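Local coordinates for petrobactin biosynthesis protein AsbB (PDB 3TO3) that catalyses the ATP-dependent condensation of spermidine with citryl-spermidine intermediates on the pathway to the siderophore petrobactin, at residues K190-A195 against I268-E273; S274-C279 against L287-N292. All coordinates share one frame; numbering follows the deposited sequence. Where two conformers were deposited one is given.

Contact 1. Residues K190-A195 against I268-E273; sequences KLIWIA and IIYLGE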
loop_
_atom_site.group_PDB
_atom_site.type_symbol
_atom_site.label_atom_id
_atom_site.label_comp_id
_atom_site.label_asym_id
_atom_site.label_seq_id
_atom_site.Cartn_x
_atom_site.Cartn_y
_atom_site.Cartn_z
ATOM N N LYS B 190 -19.492 9.878 10.788
ATOM C CA LYS B 190 -19.291 10.285 12.170
ATOM C C LYS B 190 -17.820 10.373 12.386
ATOM O O LYS B 190 -17.088 9.516 11.921
ATOM C CB LYS B 190 -19.776 9.210 13.130
ATOM C CG LYS B 190 -21.194 8.835 12.985
ATOM C CD LYS B 190 -22.058 9.969 13.373
ATOM C CE LYS B 190 -23.338 9.444 13.975
ATOM N NZ LYS B 190 -24.234 10.595 14.207
ATOM N N LEU B 191 -17.380 11.374 13.130
ATOM C CA LEU B 191 -16.000 11.418 13.551
ATOM C C LEU B 191 -15.867 10.443 14.693
ATOM O O LEU B 191 -16.829 10.211 15.430
ATOM C CB LEU B 191 -15.614 12.822 13.983
ATOM C CG LEU B 191 -15.765 13.831 12.851
ATOM C CD1 LEU B 191 -15.369 15.193 13.331
ATOM C CD2 LEU B 191 -14.872 13.405 11.769
ATOM N N ILE B 192 -14.694 9.827 14.792
ATOM C CA ILE B 192 -14.328 9.048 15.959
ATOM C C ILE B 192 -13.618 9.974 16.954
ATOM O O ILE B 192 -12.689 10.678 16.578
ATOM C CB ILE B 192 -13.366 7.898 15.561
ATOM C CG1 ILE B 192 -14.027 6.960 14.523
ATOM C CG2 ILE B 192 -12.840 7.187 16.812
ATOM C CD1 ILE B 192 -15.431 6.456 14.881
ATOM N N TRP B 193 -14.059 9.991 18.205
ATOM C CA TRP B 193 -13.361 10.736 19.255
ATOM C C TRP B 193 -12.406 9.844 20.007
ATOM O O TRP B 193 -12.798 8.767 20.465
ATOM C CB TRP B 193 -14.357 11.321 20.267
ATOM C CG TRP B 193 -14.993 12.575 19.791
ATOM C CD1 TRP B 193 -16.244 12.708 19.296
ATOM C CD2 TRP B 193 -14.380 13.866 19.693
ATOM N NE1 TRP B 193 -16.461 13.997 18.911
ATOM C CE2 TRP B 193 -15.331 14.734 19.146
ATOM C CE3 TRP B 193 -13.122 14.374 20.040
ATOM C CZ2 TRP B 193 -15.074 16.097 18.931
ATOM C CZ3 TRP B 193 -12.867 15.701 19.834
ATOM C CH2 TRP B 193 -13.844 16.560 19.279
ATOM N N ILE B 194 -11.154 10.285 20.147
ATOM C CA ILE B 194 -10.207 9.570 20.991
ATOM C C ILE B 194 -9.645 10.501 22.065
ATOM O O ILE B 194 -9.580 11.710 21.884
ATOM C CB ILE B 194 -8.978 8.961 20.189
ATOM C CG1 ILE B 194 -8.047 10.073 19.700
ATOM C CG2 ILE B 194 -9.427 8.057 19.049
ATOM C CD1 ILE B 194 -6.783 9.608 19.083
ATOM N N ALA B 195 -9.228 9.924 23.180
ATOM C CA ALA B 195 -8.406 10.632 24.127
ATOM C C ALA B 195 -6.950 10.339 23.806
ATOM O O ALA B 195 -6.582 9.197 23.534
ATOM C CB ALA B 195 -8.729 10.199 25.546
ATOM N N ILE B 268 -3.439 6.252 23.891
ATOM C CA ILE B 268 -4.599 6.558 23.069
ATOM C C ILE B 268 -5.791 5.741 23.565
ATOM O O ILE B 268 -5.687 4.539 23.834
ATOM C CB ILE B 268 -4.347 6.176 21.615
ATOM C CG1 ILE B 268 -3.570 7.255 20.906
ATOM C CG2 ILE B 268 -5.628 6.056 20.876
ATOM C CD1 ILE B 268 -3.192 6.770 19.519
ATOM N N ILE B 269 -6.934 6.383 23.718
ATOM C CA ILE B 269 -8.093 5.657 24.220
ATOM C C ILE B 269 -9.291 6.015 23.358
ATOM O O ILE B 269 -9.579 7.196 23.127
ATOM C CB ILE B 269 -8.431 6.027 25.676
ATOM C CG1 ILE B 269 -7.242 5.788 26.603
ATOM C CG2 ILE B 269 -9.647 5.254 26.150
ATOM C CD1 ILE B 269 -7.424 6.340 28.025
ATOM N N TYR B 270 -9.981 4.984 22.886
ATOM C CA TYR B 270 -11.144 5.162 22.058
ATOM C C TYR B 270 -12.328 5.588 22.928
ATOM O O TYR B 270 -12.640 4.939 23.912
ATOM C CB TYR B 270 -11.453 3.857 21.309
ATOM C CG TYR B 270 -12.832 3.843 20.686
ATOM C CD1 TYR B 270 -13.079 4.447 19.468
ATOM C CD2 TYR B 270 -13.897 3.230 21.332
ATOM C CE1 TYR B 270 -14.380 4.458 18.911
ATOM C CE2 TYR B 270 -15.179 3.230 20.786
ATOM C CZ TYR B 270 -15.413 3.839 19.577
ATOM O OH TYR B 270 -16.699 3.839 19.058
ATOM N N LEU B 271 -12.990 6.671 22.549
ATOM C CA LEU B 271 -14.169 7.149 23.268
ATOM C C LEU B 271 -15.479 6.783 22.535
ATOM O O LEU B 271 -16.340 6.109 23.098
ATOM C CB LEU B 271 -14.068 8.642 23.578
ATOM C CG LEU B 271 -12.762 8.910 24.316
ATOM C CD1 LEU B 271 -12.415 10.427 24.365
ATOM C CD2 LEU B 271 -12.855 8.298 25.705
ATOM N N GLY B 272 -15.651 7.261 21.308
ATOM C CA GLY B 272 -16.851 6.942 20.539
ATOM C C GLY B 272 -17.055 7.843 19.332
ATOM O O GLY B 272 -16.107 8.435 18.822
ATOM N N GLU B 273 -18.301 7.979 18.895
ATOM C CA GLU B 273 -18.609 8.678 17.649
ATOM C C GLU B 273 -19.180 10.052 17.918
ATOM O O GLU B 273 -19.789 10.262 18.959
ATOM C CB GLU B 273 -19.580 7.845 16.814
ATOM C CG GLU B 273 -19.117 6.396 16.706
ATOM C CD GLU B 273 -19.959 5.549 15.783
ATOM O OE1 GLU B 273 -20.910 4.899 16.270
ATOM O OE2 GLU B 273 -19.645 5.514 14.578
#

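Contact 2. Residues S274-C279 against L287-N292; sequences SADDYC and LRNVTN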
loop_
_atom_site.group_PDB
_atom_site.type_symbol
_atom_site.label_atom_id
_atom_site.label_comp_id
_atom_site.label_asym_id
_atom_site.label_seq_id
_atom_site.Cartn_x
_atom_site.Cartn_y
_atom_site.Cartn_z
ATOM N N SER B 274 -18.947 11.006 17.015
ATOM C CA SER B 274 -19.543 12.324 17.209
ATOM C C SER B 274 -21.065 12.244 17.173
ATOM O O SER B 274 -21.621 11.331 16.569
ATOM C CB SER B 274 -19.029 13.318 16.171
ATOM O OG SER B 274 -19.137 12.793 14.874
ATOM N N ALA B 275 -21.740 13.176 17.848
ATOM C CA ALA B 275 -23.198 13.243 17.779
ATOM C C ALA B 275 -23.611 13.683 16.379
ATOM O O ALA B 275 -24.549 13.155 15.801
ATOM C CB ALA B 275 -23.777 14.256 18.847
ATOM N N ASP B 276 -22.912 14.681 15.851
ATOM C CA ASP B 276 -23.234 15.233 14.537
ATOM C C ASP B 276 -22.697 14.381 13.373
ATOM O O ASP B 276 -21.704 13.648 13.507
ATOM C CB ASP B 276 -22.740 16.693 14.424
ATOM C CG ASP B 276 -23.443 17.639 15.431
ATOM O OD1 ASP B 276 -24.448 17.231 16.063
ATOM O OD2 ASP B 276 -23.000 18.800 15.581
ATOM N N ASP B 277 -23.366 14.502 12.239
ATOM C CA ASP B 277 -22.926 13.907 10.989
ATOM C C ASP B 277 -22.060 14.904 10.213
ATOM O O ASP B 277 -22.282 16.110 10.248
ATOM C CB ASP B 277 -24.138 13.533 10.142
ATOM C CG ASP B 277 -24.876 12.335 10.689
ATOM O OD1 ASP B 277 -24.219 11.430 11.231
ATOM O OD2 ASP B 277 -26.114 12.300 10.598
ATOM N N TYR B 278 -21.062 14.386 9.524
ATOM C CA TYR B 278 -20.199 15.219 8.726
ATOM C C TYR B 278 -20.207 14.720 7.302
ATOM O O TYR B 278 -20.627 13.596 6.996
ATOM C CB TYR B 278 -18.771 15.246 9.284
ATOM C CG TYR B 278 -18.635 16.054 10.559
ATOM C CD1 TYR B 278 -18.085 17.321 10.540
ATOM C CD2 TYR B 278 -19.078 15.547 11.786
ATOM C CE1 TYR B 278 -17.970 18.069 11.701
ATOM C CE2 TYR B 278 -18.963 16.279 12.951
ATOM C CZ TYR B 278 -18.413 17.545 12.898
ATOM O OH TYR B 278 -18.294 18.289 14.046
ATOM N N CYS B 279 -19.745 15.574 6.419
ATOM C CA CYS B 279 -19.716 15.233 5.023
ATOM C C CYS B 279 -18.445 15.839 4.421
ATOM O O CYS B 279 -18.108 16.980 4.725
ATOM C CB CYS B 279 -20.958 15.830 4.397
ATOM S SG CYS B 279 -21.122 15.472 2.705
ATOM N N LEU B 287 -14.007 18.168 6.650
ATOM C CA LEU B 287 -15.378 17.744 6.796
ATOM C C LEU B 287 -16.241 18.884 7.331
ATOM O O LEU B 287 -15.849 19.589 8.285
ATOM C CB LEU B 287 -15.443 16.540 7.737
ATOM C CG LEU B 287 -14.441 15.418 7.420
ATOM C CD1 LEU B 287 -14.309 14.456 8.593
ATOM C CD2 LEU B 287 -14.869 14.669 6.196
ATOM N N ARG B 288 -17.403 19.072 6.707
ATOM C CA ARG B 288 -18.377 20.049 7.163
ATOM C C ARG B 288 -19.387 19.357 8.068
ATOM O O ARG B 288 -19.643 18.158 7.942
ATOM C CB ARG B 288 -19.075 20.749 5.990
ATOM C CG ARG B 288 -19.762 19.828 5.012
ATOM C CD ARG B 288 -20.625 20.589 3.997
ATOM N NE ARG B 288 -22.052 20.391 4.240
ATOM C CZ ARG B 288 -22.839 19.625 3.502
ATOM N NH1 ARG B 288 -22.352 18.992 2.441
ATOM N NH2 ARG B 288 -24.121 19.516 3.811
ATOM N N ASN B 289 -19.914 20.097 9.030
ATOM C CA ASN B 289 -20.894 19.539 9.916
ATOM C C ASN B 289 -22.236 19.654 9.195
ATOM O O ASN B 289 -22.680 20.751 8.865
ATOM C CB ASN B 289 -20.853 20.353 11.208
ATOM C CG ASN B 289 -21.753 19.808 12.270
ATOM O OD1 ASN B 289 -22.888 19.452 11.996
ATOM N ND2 ASN B 289 -21.255 19.746 13.501
ATOM N N VAL B 290 -22.864 18.518 8.911
ATOM C CA VAL B 290 -24.103 18.506 8.125
ATOM C C VAL B 290 -25.307 18.854 8.996
ATOM O O VAL B 290 -26.273 19.468 8.550
ATOM C CB VAL B 290 -24.380 17.122 7.511
ATOM C CG1 VAL B 290 -25.667 17.153 6.751
ATOM C CG2 VAL B 290 -23.279 16.718 6.592
ATOM N N THR B 291 -25.233 18.415 10.240
ATOM C CA THR B 291 -26.288 18.563 11.213
ATOM C C THR B 291 -26.402 20.017 11.647
ATOM O O THR B 291 -27.500 20.516 11.873
ATOM C CB THR B 291 -25.968 17.711 12.451
ATOM O OG1 THR B 291 -25.753 16.343 12.057
ATOM C CG2 THR B 291 -27.099 17.789 13.464
ATOM N N ASN B 292 -25.264 20.691 11.771
ATOM C CA ASN B 292 -25.241 22.083 12.218
ATOM C C ASN B 292 -24.277 22.938 11.378
ATOM O O ASN B 292 -23.117 23.134 11.744
ATOM C CB ASN B 292 -24.885 22.171 13.713
ATOM C CG ASN B 292 -25.923 21.496 14.616
ATOM O OD1 ASN B 292 -25.641 20.477 15.252
ATOM N ND2 ASN B 292 -27.116 22.071 14.689
HETATM O O HOH W 1 -18.250 20.867 13.685
#

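Contact 1. Residues K190-A195 against I268-E273
W193 gives its backbone N-H to G272 and offers its carbonyl to two successive residues of the facing strand. The first bond is short and straight, W193 N to G272 O at 2.6 Å. Toward the same strand, W193 O accepts from L271 N at 3.0 Å and, weakly, from G272 N. Two residues set against one make a classic beta bulge, and the pairing slips by one position there, resuming with I194 opposite Y270; A195 and I269 then exchange reciprocal bonds. The side chain of L271 points toward the partner strand at the bulge. Its CB sits 3.4 Å from W193 O; CG, anti to the carbonyl carbon (chi1 -54°), passes on to the peptide between I194 and A195; and the tip CD1 ends 3.4 Å from A195 N, with the methyl of A195 also against it. The strands run antiparallel at 158° in a three-stranded sheet, with 192-197 in the middle and 268-273 at one side of it, within the region assigned to the IucA/IucC family. I192, I194, Y270 and E273 share one face. There the methyl CG2 of I192 meets the rim of the Y270 ring, 3.8 Å from CE1, while the other branch of I192 brings CD1 toward CG of E273. W251 of helix 248-258 lies over I192 and I194 on this face, and the second subunit of the homodimer reaches it too: H8 of that subunit meets the Y270 ring edge-to-face. A195 and I269 point to the other face, against I231 of helix 221-232. At the far end K190 and E273 touch through their CB atoms, 3.9 Å apart, but the lysine tip turns away to A275 and D277.

Contact 2. Residues S274-C279 against L287-N292
Y278 and N289 face each other across the mouth of the hairpin formed by strands 278-280 and 286-289, and the packing is tight around the Y278 ring and at C279. CA of N289 lies over the phenol ring, off-centre, in a CH-pi contact 4.0 Å from the centroid, while CB of Y278 meets CB of L287. Reciprocal backbone bonds join C279 and R288, and CG2 of V290 presses on CB of C279. The buried side chain of L287 is about 10 Å from bound ATP. Toward the turn at 290-292, beyond a last backbone bond from V290 N to D277 O, side chains take over the bonding, and T291 is exposed. T291 OG1 accepts from D277 N at 3.0 Å. A chi1 of -175° sets CG of N289 anti to the backbone N; ND2 of N289 donates to OD2 of D276, 2.9 Å away and nearly straight at 175°, and N289 OD1 accepts N292 N at 2.7 Å, an Asx motif. A water accepts from both Y278 OH and N289 ND2. Because OD2 of D276 also forms a salt bridge with R295, its negative charge is met by an amide and a guanidinium together, which would be expected to stabilise the ionised carboxylate.

Overall arrangement
From the N terminus, the chain first lays down 190-195, then travels through 72 residues, largely helical, and returns as strand 268-273 to close contact 1. It passes straight into 274-279, and after only seven more residues 287-292 closes contact 2. The two closures therefore follow in series, neither nesting nor crossing. Their centres are 15 Å apart, yet they meet around L191: its carbonyl probably accepts from the amide of S274, and its side chain packs against L287. Contact 1 belongs to the three-stranded sheet near the second subunit, contact 2 to the hairpin edge of the large mixed sheet, where the neighbouring R285 and K299 bind ATP.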